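Local coordinates for C24 protein (Bizionia argentinensis JUB59, PDB 6OV6), which probably forms the receptor-binding tip of the long tail fiber of a temperate bacteriophage, as an elongated metal-binding trimer, at the interface of chains A and B. Residues are numbered along the deposited sequence; one frame, centred on the assembly and turned at random. Chains: chain A/B, C24 protein.

Contact 1: the interface of chains A and B. Residues chain A 204-205, 239-241; chain B 221-222.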
loop_
_atom_site.group_PDB
_atom_site.type_symbol
_atom_site.label_atom_id
_atom_site.label_comp_id
_atom_site.label_asym_id
_atom_site.label_seq_id
_atom_site.Cartn_x
_atom_site.Cartn_y
_atom_site.Cartn_z
ATOM N N ARG A 204 31.911 -49.468 33.613
ATOM C CA ARG A 204 32.483 -50.817 33.746
ATOM C C ARG A 204 31.634 -51.624 34.762
ATOM O O ARG A 204 31.671 -52.860 34.742
ATOM C CB ARG A 204 33.974 -50.785 34.173
ATOM C CG ARG A 204 34.227 -50.047 35.515
ATOM C CD ARG A 204 35.634 -50.203 36.023
ATOM N NE ARG A 204 35.846 -49.319 37.168
ATOM C CZ ARG A 204 36.663 -49.571 38.185
ATOM N NH1 ARG A 204 37.361 -50.701 38.223
ATOM N NH2 ARG A 204 36.762 -48.712 39.189
ATOM N N ASP A 205 30.904 -50.913 35.674
ATOM C CA ASP A 205 30.072 -51.513 36.719
ATOM C C ASP A 205 28.591 -51.422 36.416
ATOM O O ASP A 205 28.184 -50.624 35.559
ATOM C CB ASP A 205 30.363 -50.843 38.085
ATOM C CG ASP A 205 31.746 -51.134 38.640
ATOM O OD1 ASP A 205 32.430 -51.998 38.086
ATOM O OD2 ASP A 205 32.159 -50.443 39.588
ATOM N N ARG A 239 41.327 -60.147 34.624
ATOM C CA ARG A 239 41.328 -59.047 35.568
ATOM C C ARG A 239 39.980 -58.372 35.525
ATOM O O ARG A 239 39.270 -58.445 34.517
ATOM C CB ARG A 239 42.391 -57.973 35.208
ATOM C CG ARG A 239 43.870 -58.367 35.325
ATOM C CD ARG A 239 44.327 -58.637 36.757
ATOM N NE ARG A 239 45.761 -58.913 36.834
ATOM C CZ ARG A 239 46.321 -60.097 36.621
ATOM N NH1 ARG A 239 45.576 -61.140 36.299
ATOM N NH2 ARG A 239 47.637 -60.243 36.721
ATOM N N ALA A 240 39.674 -57.621 36.584
ATOM C CA ALA A 240 38.536 -56.730 36.587
ATOM C C ALA A 240 38.935 -55.612 35.624
ATOM O O ALA A 240 40.116 -55.258 35.540
ATOM C CB ALA A 240 38.355 -56.118 37.978
ATOM N N SER A 241 37.957 -55.037 34.910
ATOM C CA SER A 241 38.172 -53.850 34.079
ATOM C C SER A 241 38.573 -52.701 35.044
ATOM O O SER A 241 38.181 -52.711 36.217
ATOM C CB SER A 241 36.872 -53.476 33.369
ATOM O OG SER A 241 35.806 -53.478 34.307
ATOM N N ARG B 221 30.736 -56.205 37.424
ATOM C CA ARG B 221 31.853 -55.464 36.850
ATOM C C ARG B 221 32.425 -56.245 35.653
ATOM O O ARG B 221 32.722 -57.437 35.786
ATOM C CB ARG B 221 32.950 -55.219 37.898
ATOM C CG ARG B 221 34.239 -54.643 37.306
ATOM C CD ARG B 221 35.198 -54.161 38.379
ATOM N NE ARG B 221 34.675 -52.987 39.076
ATOM C CZ ARG B 221 35.224 -52.446 40.161
ATOM N NH1 ARG B 221 36.300 -52.987 40.708
ATOM N NH2 ARG B 221 34.679 -51.378 40.723
ATOM N N ILE B 222 32.628 -55.556 34.506
ATOM C CA ILE B 222 33.200 -56.165 33.299
ATOM C C ILE B 222 34.559 -56.828 33.588
ATOM O O ILE B 222 35.421 -56.234 34.233
ATOM C CB ILE B 222 33.336 -55.136 32.130
ATOM C CG1 ILE B 222 31.949 -54.620 31.683
ATOM C CG2 ILE B 222 34.132 -55.728 30.939
ATOM C CD1 ILE B 222 31.993 -53.430 30.606
#
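B:Arg221 pairs with A:Asp205 across a subunit boundary of the trimeric putative fiber tip, where a loop of one chain lies against another chain. The charged contact is side-on: NE of B:Arg221 meets carboxylate oxygen OD1 of A:Asp205 at 2.6 Å, and NH2 meets OD2 at 2.9 Å. Both oxygens use their syn lone pairs, and the bonds are almost straight, 175° and 172° at hydrogen. Carboxylate and guanidinium are nearly coplanar, a match that arginine, with two parallel N-H groups, makes particularly well. CG of B:Arg221 is anti to its backbone N, but the chain turns at chi3 (-68°), which swings the guanidinium alongside the aspartate.

A stack completes the side-chain contact. The guanidinium of A:Arg204 lies over one face of that of B:Arg221, with NH1 of A:Arg204 above its centre. The aspartate at the edge of the B:Arg221 guanidinium probably eases the meeting of like charges. NH1 of A:Arg204 also donates to the backbone O of A:Ser241 at 3.0 Å, which helps to fix the A:Arg204 guanidinium. CB of A:Ala240, small enough to sit close, touches CD of B:Arg221 at 3.7 Å.

The backbone of B:Ile222 is held at its N-H and at its carbonyl. Its N donates to O of A:Arg204 at 2.9 Å, while its O accepts from the backbone N of A:Ser241 and, at 2.8 Å, from the serine hydroxyl OG.

Contact 2: the interface of chains A and B. Residues chain A 253, 255; chain B 194, 196.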
loop_
_atom_site.group_PDB
_atom_site.type_symbol
_atom_site.label_atom_id
_atom_site.label_comp_id
_atom_site.label_asym_id
_atom_site.label_seq_id
_atom_site.Cartn_x
_atom_site.Cartn_y
_atom_site.Cartn_z
ATOM N N SER A 253 22.704 -33.394 12.547
ATOM C CA SER A 253 21.937 -32.159 12.384
ATOM C C SER A 253 20.481 -32.577 12.217
ATOM O O SER A 253 20.168 -33.751 12.382
ATOM C CB SER A 253 22.418 -31.398 11.150
ATOM O OG SER A 253 21.879 -30.084 11.195
ATOM N N THR A 255 16.711 -31.486 9.736
ATOM C CA THR A 255 16.140 -30.710 8.636
ATOM C C THR A 255 14.957 -29.932 9.219
ATOM O O THR A 255 14.127 -30.501 9.911
ATOM C CB THR A 255 15.695 -31.640 7.486
ATOM O OG1 THR A 255 16.880 -32.205 6.918
ATOM C CG2 THR A 255 14.887 -30.895 6.374
ATOM N N ASP B 194 13.004 -32.901 11.714
ATOM C CA ASP B 194 12.869 -34.344 11.548
ATOM C C ASP B 194 13.570 -35.021 12.736
ATOM O O ASP B 194 14.273 -34.360 13.507
ATOM C CB ASP B 194 13.453 -34.806 10.198
ATOM C CG ASP B 194 14.930 -34.557 9.983
ATOM O OD1 ASP B 194 15.507 -33.744 10.719
ATOM O OD2 ASP B 194 15.500 -35.157 9.055
ATOM N N ARG B 196 16.398 -37.583 14.245
ATOM C CA ARG B 196 17.729 -38.061 13.868
ATOM C C ARG B 196 18.357 -38.860 15.007
ATOM O O ARG B 196 18.044 -38.659 16.187
ATOM C CB ARG B 196 18.652 -36.883 13.478
ATOM C CG ARG B 196 18.125 -36.059 12.285
ATOM C CD ARG B 196 18.614 -36.541 10.925
ATOM N NE ARG B 196 18.090 -35.692 9.854
ATOM C CZ ARG B 196 18.814 -34.825 9.148
ATOM N NH1 ARG B 196 20.118 -34.696 9.374
ATOM N NH2 ARG B 196 18.244 -34.100 8.196
HETATM O O HOH W 1 22.377 -35.859 10.879
#
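B:Arg196 reaches over the backbone of A:Ser253 toward A:Thr255, joining two loops of neighbouring subunits in the slender shaft of the putative fiber tip. Its CB lies 3.6 Å from the carbonyl O of A:Ser253. Chi1 (-60°) sets CG beside the backbone N, and the bend at chi2 (-91°) brings CD past the same oxygen. NE then turns back to its own chain and donates to carboxylate oxygen OD2 of B:Asp194 at 2.8 Å. Beyond CZ the two terminal nitrogens part. NH1 of B:Arg196 reaches water 1 at 3.0 Å, and that water also bonds N of A:Ser253, bridging the chains. NH2 of B:Arg196 shares OD2 of B:Asp194 with NE and lies 2.7 Å from hydroxyl OG1 of A:Thr255, a short contact in which the arginine can donate, though OG1 lies between its two N-H directions and the bond is bent. Arginine suits this place because one flat group can serve carboxylate, hydroxyl and water together.

B:Asp194 both limits rotation of the B:Arg196 guanidinium and bonds across the interface itself. Its backbone N donates to O of A:Thr255 at 3.2 Å. N of A:Thr255 donates to OD1 of B:Asp194 at 2.7 Å, approaching from above the carboxylate plane, 47° out of it.

Contact 3: the interface of chains A and B. Residues chain A 150, 161-162; chain B 168-171.
The ring of B:Tyr168 meets A:Leu150 along its CD2-CE2 side, while the backbone N of B:Pro170, from its own chain, lies over one face, offset toward the rim. This is an intersubunit contact of the C24-like family, set at the broader part of the putative phage fiber tip. Leucine and ring cross at about a right angle: methyl CD1 of A:Leu150 is 3.9 Å from CD2 of B:Tyr168, and methyl CD2 faces CE2. A branched leucine suits the spot because its two methyls can touch successive ring carbons. In B:Tyr168, CG stands opposite the backbone N (chi1 163°), which carries the ring toward the leucine.

The carboxylate of B:Asp169 is a second flat group. Its OD1 is met from above the plane by the backbone N of B:Asn171 at 2.9 Å, a bond within the turn that fixes the acid's position. A:Lys161 crosses this segment with its aliphatic stem: CB packs on CB of B:Asp169 at 3.8 Å, and CD rests on ring carbon CD of B:Pro170 at the same 3.8 Å. Proline gives the stem a rigid apolar surface. A bend at chi3 (-70°) then turns the lysine end toward a water. The terminal amine nitrogen NZ of A:Lys161 bonds this water at 2.9 Å, and the water in turn bonds OD1 of B:Asp169 at 2.9 Å and the amide oxygen OD1 of B:Asn171 at 3.0 Å.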
loop_
_atom_site.group_PDB
_atom_site.type_symbol
_atom_site.label_atom_id
_atom_site.label_comp_id
_atom_site.label_asym_id
_atom_site.label_seq_id
_atom_site.Cartn_x
_atom_site.Cartn_y
_atom_site.Cartn_z
ATOM N N LEU A 150 -13.065 0.176 -13.960
ATOM C CA LEU A 150 -12.142 -0.513 -13.069
ATOM C C LEU A 150 -10.765 -0.597 -13.757
ATOM O O LEU A 150 -10.694 -0.778 -14.982
ATOM C CB LEU A 150 -12.722 -1.919 -12.844
ATOM C CG LEU A 150 -12.352 -2.677 -11.573
ATOM C CD1 LEU A 150 -12.899 -1.970 -10.306
ATOM C CD2 LEU A 150 -12.866 -4.109 -11.653
ATOM N N LYS A 161 -6.234 -5.196 -9.904
ATOM C CA LYS A 161 -7.050 -6.134 -9.134
ATOM C C LYS A 161 -6.182 -7.021 -8.256
ATOM O O LYS A 161 -5.200 -7.584 -8.743
ATOM C CB LYS A 161 -7.906 -7.005 -10.086
ATOM C CG LYS A 161 -8.965 -6.221 -10.863
ATOM C CD LYS A 161 -9.850 -7.178 -11.721
ATOM C CE LYS A 161 -9.093 -7.776 -12.895
ATOM N NZ LYS A 161 -9.927 -8.729 -13.673
ATOM N N GLY A 162 -6.516 -7.076 -6.970
ATOM C CA GLY A 162 -5.780 -7.867 -5.981
ATOM C C GLY A 162 -4.385 -7.375 -5.632
ATOM O O GLY A 162 -3.634 -8.084 -4.951
ATOM N N TYR B 168 -9.647 -4.288 -5.187
ATOM C CA TYR B 168 -10.849 -5.098 -5.373
ATOM C C TYR B 168 -10.626 -6.001 -6.577
ATOM O O TYR B 168 -10.071 -5.573 -7.586
ATOM C CB TYR B 168 -12.067 -4.164 -5.590
ATOM C CG TYR B 168 -13.285 -4.845 -6.188
ATOM C CD1 TYR B 168 -14.131 -5.629 -5.399
ATOM C CD2 TYR B 168 -13.607 -4.686 -7.536
ATOM C CE1 TYR B 168 -15.256 -6.256 -5.947
ATOM C CE2 TYR B 168 -14.733 -5.302 -8.092
ATOM C CZ TYR B 168 -15.542 -6.098 -7.295
ATOM O OH TYR B 168 -16.647 -6.702 -7.841
ATOM N N ASP B 169 -11.057 -7.261 -6.468
ATOM C CA ASP B 169 -10.896 -8.250 -7.543
ATOM C C ASP B 169 -12.150 -9.108 -7.514
ATOM O O ASP B 169 -12.351 -9.839 -6.539
ATOM C CB ASP B 169 -9.609 -9.098 -7.361
ATOM C CG ASP B 169 -9.414 -10.201 -8.407
ATOM O OD1 ASP B 169 -10.342 -10.429 -9.222
ATOM O OD2 ASP B 169 -8.335 -10.802 -8.435
ATOM N N PRO B 170 -13.052 -8.973 -8.517
ATOM C CA PRO B 170 -14.302 -9.760 -8.471
ATOM C C PRO B 170 -14.099 -11.274 -8.466
ATOM O O PRO B 170 -14.997 -11.992 -8.039
ATOM C CB PRO B 170 -15.083 -9.290 -9.708
ATOM C CG PRO B 170 -14.058 -8.726 -10.633
ATOM C CD PRO B 170 -12.976 -8.140 -9.735
ATOM N N ASN B 171 -12.937 -11.750 -8.918
ATOM C CA ASN B 171 -12.631 -13.184 -9.028
ATOM C C ASN B 171 -11.814 -13.791 -7.885
ATOM O O ASN B 171 -11.472 -14.980 -7.939
ATOM C CB ASN B 171 -11.978 -13.462 -10.386
ATOM C CG ASN B 171 -12.832 -12.983 -11.543
ATOM O OD1 ASN B 171 -12.371 -12.264 -12.435
ATOM N ND2 ASN B 171 -14.124 -13.273 -11.484
HETATM O O HOH W 2 -9.677 -11.022 -11.968
#

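The contacts follow one another along the elongated trimer: the C-alpha centres of contacts 1 and 2 are about 36 Å apart, those of contacts 2 and 3 about 43 Å, and those of contacts 1 and 3 about 79 Å. They share no residue. Contacts 1 and 2 are nevertheless tied by sequence, since in each chain strand 199-202 lies between residue 196, of contact 2, and residue 204, of contact 1. In contact 2, A:Ser253 and A:Thr255 flank the manganese ligand A:His254. Subunits are paired at three levels along the length, which probably helps keep so thin a fiber from splaying.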